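Local coordinates for enoyl-CoA hydratase (PDB 5KJP) that catalyses the reversible hydration of trans-2-enoyl-CoA thioesters to 3-hydroxyacyl-CoA in fatty acid metabolism, as a member of the crotonase superfamily, at the interface of chains A and B. Coordinates in Å, arbitrary orientation; residue numbers count along the deposited sequence, not the author numbering. Chains: chain A/B, Enoyl-CoA hydratase.

Contact 1: the interface of chains A and B. Residues chain A 140, 151, 163, 167-168; chain B 212, 215-216, 219.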
loop_
_atom_site.group_PDB
_atom_site.type_symbol
_atom_site.label_atom_id
_atom_site.label_comp_id
_atom_site.label_asym_id
_atom_site.label_seq_id
_atom_site.Cartn_x
_atom_site.Cartn_y
_atom_site.Cartn_z
ATOM N N VAL A 140 -2.571 19.449 -12.605
ATOM C CA VAL A 140 -2.686 20.624 -11.733
ATOM C C VAL A 140 -1.906 21.824 -12.266
ATOM O O VAL A 140 -2.201 22.962 -11.917
ATOM C CB VAL A 140 -2.202 20.329 -10.288
ATOM C CG1 VAL A 140 -3.170 19.382 -9.573
ATOM C CG2 VAL A 140 -0.774 19.792 -10.295
ATOM N N LEU A 151 -5.996 9.769 -9.794
ATOM C CA LEU A 151 -6.031 10.035 -8.362
ATOM C C LEU A 151 -6.626 8.865 -7.587
ATOM O O LEU A 151 -6.343 8.695 -6.407
ATOM C CB LEU A 151 -6.826 11.300 -8.076
ATOM C CG LEU A 151 -6.299 12.571 -8.736
ATOM C CD1 LEU A 151 -7.038 13.757 -8.151
ATOM C CD2 LEU A 151 -4.784 12.686 -8.528
ATOM N N ALA A 163 2.415 9.217 -4.268
ATOM C CA ALA A 163 1.288 9.492 -5.153
ATOM C C ALA A 163 0.765 10.920 -4.932
ATOM O O ALA A 163 0.521 11.649 -5.890
ATOM C CB ALA A 163 0.182 8.467 -4.939
ATOM N N ALA A 167 0.886 13.992 -7.614
ATOM C CA ALA A 167 -0.383 14.612 -7.971
ATOM C C ALA A 167 -0.381 16.128 -7.712
ATOM O O ALA A 167 -0.955 16.900 -8.489
ATOM C CB ALA A 167 -1.528 13.938 -7.212
ATOM N N LEU A 168 0.269 16.558 -6.633
ATOM C CA LEU A 168 0.258 17.976 -6.261
ATOM C C LEU A 168 1.307 18.792 -7.011
ATOM O O LEU A 168 1.127 19.990 -7.235
ATOM C CB LEU A 168 0.472 18.139 -4.751
ATOM C CG LEU A 168 -0.602 17.531 -3.845
ATOM C CD1 LEU A 168 -0.370 17.919 -2.392
ATOM C CD2 LEU A 168 -1.995 17.943 -4.303
ATOM N N VAL B 212 -5.143 21.960 -6.930
ATOM C CA VAL B 212 -4.315 21.341 -5.898
ATOM C C VAL B 212 -5.169 20.875 -4.714
ATOM O O VAL B 212 -5.037 19.737 -4.248
ATOM C CB VAL B 212 -3.218 22.322 -5.416
ATOM C CG1 VAL B 212 -2.623 21.871 -4.090
ATOM C CG2 VAL B 212 -2.126 22.471 -6.486
ATOM N N THR B 215 -7.370 18.014 -5.719
ATOM C CA THR B 215 -6.581 16.805 -5.913
ATOM C C THR B 215 -6.326 16.126 -4.570
ATOM O O THR B 215 -6.500 14.911 -4.429
ATOM C CB THR B 215 -5.250 17.118 -6.619
ATOM O OG1 THR B 215 -5.520 17.507 -7.974
ATOM C CG2 THR B 215 -4.348 15.892 -6.633
ATOM N N LYS B 216 -5.943 16.921 -3.576
ATOM C CA LYS B 216 -5.731 16.388 -2.238
ATOM C C LYS B 216 -7.031 15.821 -1.682
ATOM O O LYS B 216 -7.049 14.747 -1.077
ATOM C CB LYS B 216 -5.174 17.461 -1.298
ATOM C CG LYS B 216 -5.200 17.042 0.161
ATOM C CD LYS B 216 -4.480 18.027 1.075
ATOM C CE LYS B 216 -4.820 17.735 2.530
ATOM N NZ LYS B 216 -3.990 18.533 3.487
ATOM N N ILE B 219 -7.806 12.376 -3.272
ATOM C CA ILE B 219 -6.932 11.319 -2.758
ATOM C C ILE B 219 -7.283 10.945 -1.307
ATOM O O ILE B 219 -7.372 9.760 -0.971
ATOM C CB ILE B 219 -5.450 11.714 -2.859
ATOM C CG1 ILE B 219 -5.028 11.761 -4.337
ATOM C CG2 ILE B 219 -4.576 10.728 -2.079
ATOM C CD1 ILE B 219 -3.604 12.240 -4.569
#
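Helix 209-221 of chain B packs against helices 150-157 and 160-169 of chain A, with the 3-10 helix 138-142 of chain A closing one end. One face of the chain B helix, carrying B:Val212, B:Thr215 and B:Ile219 at successive turns, meets the other chain here. B:Thr215 is central: it loses 45 Å² to chain A and touches A:Val140, A:Leu151, A:Ala167 and A:Leu168. With OG1 beside the backbone N (chi1 -69°), the methyl CG2 lies anti to that N and points into chain A, where it meets A:Ala167 CB at 3.5 Å, a close methyl-methyl contact. The same methyl touches A:Leu151 CD2 at 3.7 Å, the leucine side chain crossing the threonine at about a right angle. The A:Leu168 side chain passes that of B:Thr215 in the opposite direction, and its CD2 approaches B:Thr215 CG2 at 3.9 Å and B:Val212 CG1 at 4.0 Å. One turn further on, B:Ile219 extends CD1 to within 3.8 Å of A:Ala167 CB, so the small alanine is touched by two methyl groups of chain B. A:Leu151 CD2 also flanks that isoleucine methyl, at 4.2 Å. On the other branch of B:Thr215, the hydroxyl OG1 abuts the methyl A:Val140 CG1 at 3.4 Å.

Contact 2: the interface of chains A and B. Residues chain A 161-162, 165; chain B 126, 182, 184-185, 200.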
loop_
_atom_site.group_PDB
_atom_site.type_symbol
_atom_site.label_atom_id
_atom_site.label_comp_id
_atom_site.label_asym_id
_atom_site.label_seq_id
_atom_site.Cartn_x
_atom_site.Cartn_y
_atom_site.Cartn_z
ATOM N N ALA A 161 2.118 8.700 -0.063
ATOM C CA ALA A 161 2.702 10.035 -0.014
ATOM C C ALA A 161 3.393 10.402 -1.323
ATOM O O ALA A 161 3.452 11.578 -1.683
ATOM C CB ALA A 161 3.685 10.143 1.143
ATOM N N ILE A 162 3.936 9.401 -2.015
ATOM C CA ILE A 162 4.595 9.652 -3.290
ATOM C C ILE A 162 3.529 9.936 -4.345
ATOM O O ILE A 162 3.703 10.805 -5.202
ATOM C CB ILE A 162 5.489 8.475 -3.741
ATOM C CG1 ILE A 162 6.443 8.043 -2.614
ATOM C CG2 ILE A 162 6.265 8.855 -5.002
ATOM C CD1 ILE A 162 7.283 9.177 -2.045
ATOM N N GLU A 165 2.519 13.436 -3.721
ATOM C CA GLU A 165 3.553 14.346 -4.207
ATOM C C GLU A 165 3.454 14.533 -5.716
ATOM O O GLU A 165 3.468 15.663 -6.224
ATOM C CB GLU A 165 4.944 13.828 -3.843
ATOM C CG GLU A 165 6.072 14.620 -4.476
ATOM C CD GLU A 165 7.429 13.946 -4.321
ATOM O OE1 GLU A 165 7.541 12.957 -3.559
ATOM O OE2 GLU A 165 8.388 14.406 -4.976
ATOM N N LEU B 126 2.930 15.356 3.076
ATOM C CA LEU B 126 4.236 15.096 2.503
ATOM C C LEU B 126 5.273 15.260 3.597
ATOM O O LEU B 126 5.096 16.077 4.509
ATOM C CB LEU B 126 4.522 16.057 1.350
ATOM C CG LEU B 126 3.497 16.096 0.217
ATOM C CD1 LEU B 126 3.767 17.244 -0.728
ATOM C CD2 LEU B 126 3.523 14.773 -0.535
ATOM N N GLY B 182 8.782 4.756 1.354
ATOM C CA GLY B 182 7.814 5.683 0.788
ATOM C C GLY B 182 7.161 6.654 1.760
ATOM O O GLY B 182 6.289 7.425 1.366
ATOM N N VAL B 184 8.929 8.993 3.494
ATOM C CA VAL B 184 9.624 10.254 3.278
ATOM C C VAL B 184 9.705 10.540 1.780
ATOM O O VAL B 184 10.221 9.732 1.008
ATOM C CB VAL B 184 11.046 10.231 3.891
ATOM C CG1 VAL B 184 11.866 11.408 3.388
ATOM C CG2 VAL B 184 10.974 10.225 5.430
ATOM N N ASN B 185 9.178 11.689 1.373
ATOM C CA ASN B 185 9.211 12.107 -0.025
ATOM C C ASN B 185 10.596 12.540 -0.486
ATOM O O ASN B 185 11.058 12.165 -1.566
ATOM C CB ASN B 185 8.226 13.256 -0.240
ATOM C CG ASN B 185 6.799 12.842 0.012
ATOM O OD1 ASN B 185 6.307 12.898 1.145
ATOM N ND2 ASN B 185 6.126 12.403 -1.042
ATOM N N LEU B 200 9.840 22.220 -2.349
ATOM C CA LEU B 200 8.666 21.397 -2.632
ATOM C C LEU B 200 7.378 22.217 -2.577
ATOM O O LEU B 200 6.535 22.122 -3.469
ATOM C CB LEU B 200 8.586 20.228 -1.647
ATOM C CG LEU B 200 7.448 19.219 -1.778
ATOM C CD1 LEU B 200 7.418 18.642 -3.190
ATOM C CD2 LEU B 200 7.620 18.113 -0.734
HETATM O O HOH W 1 3.587 6.967 1.817
HETATM O O HOH W 2 9.553 11.140 -3.740
#
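B:Leu126 CD2, set against CA and the CB methylene of A:Glu165, forms the apolar centre of this crotonase-family subunit contact together with A:Ile162 CD1 beside B:Asn185. The leucine methyl CD2 lies 3.7 Å from A:Glu165 CA, against helix 160-169. Nearby, A:Ile162 CD1 rests 4.0 Å from B:Asn185 CA, the two side chains lying alongside and pointing opposite ways. Outward from these contacts, the amide of B:Asn185 spans two acceptors of the chain A helix one turn apart. Its ND2 donates to the backbone A:Ala161 O at 2.9 Å and to the carboxylate A:Glu165 OE1, also at 2.9 Å. Both acceptors lie close to the amide plane, which suits the two N-H directions and should fix the rotation of the group. The acceptor geometries differ. ND2 stands above the A:Ala161 carbonyl plane, 71° out of it, whereas OE1 is met on its anti side, tilted out of the carboxylate plane, with the carboxylate turned 69° from the amide. CG of A:Glu165 is anti to the backbone N (chi1 172°), and the extended chain carries OE1 alongside the asparagine. At the rim, one water lies 2.7 Å from A:Glu165 OE1 and also binds B:Asn185 O, and another links A:Ala161 N at 2.9 Å with B:Gly182 O at 2.8 Å.

Contact 3: the interface of chains A and B. Residues chain A 152-153; chain B 218, 222, 225, 230-231, 234.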
loop_
_atom_site.group_PDB
_atom_site.type_symbol
_atom_site.label_atom_id
_atom_site.label_comp_id
_atom_site.label_asym_id
_atom_site.label_seq_id
_atom_site.Cartn_x
_atom_site.Cartn_y
_atom_site.Cartn_z
ATOM N N LEU A 152 -7.455 8.068 -8.254
ATOM C CA LEU A 152 -8.113 6.943 -7.601
ATOM C C LEU A 152 -7.227 5.704 -7.564
ATOM O O LEU A 152 -7.380 4.856 -6.685
ATOM C CB LEU A 152 -9.431 6.610 -8.306
ATOM C CG LEU A 152 -10.452 7.741 -8.384
ATOM C CD1 LEU A 152 -11.679 7.303 -9.180
ATOM C CD2 LEU A 152 -10.845 8.224 -6.984
ATOM N N ARG A 153 -6.302 5.596 -8.510
ATOM C CA ARG A 153 -5.501 4.381 -8.626
ATOM C C ARG A 153 -4.031 4.545 -8.229
ATOM O O ARG A 153 -3.456 3.633 -7.637
ATOM C CB ARG A 153 -5.592 3.838 -10.053
ATOM C CG ARG A 153 -6.979 3.298 -10.382
ATOM C CD ARG A 153 -7.141 2.921 -11.852
ATOM N NE ARG A 153 -8.457 2.318 -12.067
ATOM C CZ ARG A 153 -9.288 2.645 -13.051
ATOM N NH1 ARG A 153 -8.948 3.576 -13.931
ATOM N NH2 ARG A 153 -10.466 2.037 -13.150
ATOM N N ILE B 218 -9.588 14.560 -3.283
ATOM C CA ILE B 218 -9.980 13.301 -3.908
ATOM C C ILE B 218 -9.113 12.162 -3.370
ATOM O O ILE B 218 -9.630 11.106 -3.015
ATOM C CB ILE B 218 -9.890 13.380 -5.450
ATOM C CG1 ILE B 218 -11.003 14.285 -5.989
ATOM C CG2 ILE B 218 -10.003 11.990 -6.081
ATOM C CD1 ILE B 218 -10.718 14.854 -7.364
ATOM N N SER B 222 -11.142 9.478 -1.155
ATOM C CA SER B 222 -11.380 8.244 -1.900
ATOM C C SER B 222 -11.119 7.007 -1.047
ATOM O O SER B 222 -11.585 5.917 -1.377
ATOM C CB SER B 222 -10.522 8.194 -3.163
ATOM O OG SER B 222 -9.147 8.116 -2.842
ATOM N N TRP B 225 -14.381 5.608 -0.256
ATOM C CA TRP B 225 -15.302 5.353 -1.361
ATOM C C TRP B 225 -15.206 3.908 -1.833
ATOM O O TRP B 225 -14.139 3.303 -1.783
ATOM C CB TRP B 225 -15.021 6.286 -2.542
ATOM C CG TRP B 225 -15.163 7.743 -2.240
ATOM C CD1 TRP B 225 -15.808 8.307 -1.181
ATOM C CD2 TRP B 225 -14.649 8.828 -3.022
ATOM N NE1 TRP B 225 -15.725 9.681 -1.251
ATOM C CE2 TRP B 225 -15.016 10.023 -2.372
ATOM C CE3 TRP B 225 -13.910 8.902 -4.209
ATOM C CZ2 TRP B 225 -14.667 11.278 -2.868
ATOM C CZ3 TRP B 225 -13.564 10.146 -4.698
ATOM C CH2 TRP B 225 -13.944 11.318 -4.029
HETATM N N MSE B 230 -16.636 5.416 -6.746
HETATM C CA MSE B 230 -15.519 6.360 -6.673
HETATM C C MSE B 230 -15.516 7.395 -7.804
HETATM O O MSE B 230 -15.228 8.567 -7.567
HETATM C CB MSE B 230 -14.173 5.608 -6.617
HETATM C CG MSE B 230 -13.871 4.622 -7.746
HETATM SE SE MSE B 230 -12.129 3.724 -7.460
HETATM C CE MSE B 230 -11.763 3.169 -9.298
ATOM N N PHE B 231 -15.859 6.991 -9.021
ATOM C CA PHE B 231 -15.854 7.947 -10.123
ATOM C C PHE B 231 -16.976 8.985 -10.006
ATOM O O PHE B 231 -16.772 10.160 -10.320
ATOM C CB PHE B 231 -15.930 7.220 -11.468
ATOM C CG PHE B 231 -14.581 6.828 -12.018
ATOM C CD1 PHE B 231 -13.776 7.768 -12.647
ATOM C CD2 PHE B 231 -14.114 5.527 -11.892
ATOM C CE1 PHE B 231 -12.529 7.415 -13.152
ATOM C CE2 PHE B 231 -12.869 5.166 -12.394
ATOM C CZ PHE B 231 -12.075 6.113 -13.023
ATOM N N GLN B 234 -16.011 11.330 -7.227
ATOM C CA GLN B 234 -14.945 12.182 -7.736
ATOM C C GLN B 234 -15.475 13.318 -8.615
ATOM O O GLN B 234 -15.007 14.454 -8.526
ATOM C CB GLN B 234 -13.934 11.343 -8.526
ATOM C CG GLN B 234 -12.807 12.160 -9.121
ATOM C CD GLN B 234 -11.836 11.317 -9.921
ATOM O OE1 GLN B 234 -10.695 11.120 -9.509
ATOM N NE2 GLN B 234 -12.284 10.817 -11.071
HETATM O O HOH W 3 -7.246 6.856 -4.142
#
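A:Leu152 holds CG beside its backbone N, and chi2 of 177° sends CD1 straight on toward B:Met230 and B:Phe231, with CD2 turned toward B:Ser222. Opposite it, B:Met230, a selenomethionine, has CG between the backbone N and the carbonyl carbon (chi1 56°), which brings CG to 3.7 Å from A:Leu152 CD1. The same leucine methyl sits over the centre of the B:Phe231 ring, 3.8 Å from the centroid, a CH-pi contact confirmed by its nearly equal distances to all six ring carbons. A:Leu152 CD2 packs on B:Ser222 CB, at 3.8 Å, with B:Ile218 CG2 and B:Trp225 CZ3 of the indole each at 4.0 Å. Between the branches, the side-chain oxygen B:Gln234 OE1 lies 3.6 Å from A:Leu152 CG, a van der Waals approach. A:Arg153 reaches past the leucine with an extended chain; its guanidinium NH2 lies 4.0 Å from B:Phe231 CE2, the two planes inclined by 60° and thus not stacked. A water lies 2.6 Å from the hydroxyl B:Ser222 OG and a longer 3.2 Å from the backbone carbonyl A:Leu152 O, a looser bridge beside the apolar contacts. By setting one leucine of helix 150-157 into a pocket bounded by helices 209-221 and 230-242, with the 3-10 helix 222-224 and the B:Trp225 loop between them, the site probably anchors neighbouring subunits in the enzyme's trimer.

Contact 1 lies between the others: the centres of its C-alpha atoms are about 12 Å from those of contact 2 and 11 Å from those of contact 3, while contacts 2 and 3 are about 20 Å apart. Contacts 1 and 2 share helix 160-169 of chain A; contacts 1 and 3 share helix 150-157 of chain A and helix 209-221 of chain B. The three patches thus lie roughly in a row. Chain A and chain B contribute different elements, consistent with a head-to-tail, non-two-fold interface. The deposited assembly holds three copies, matching the trimeric unit familiar from crotonases.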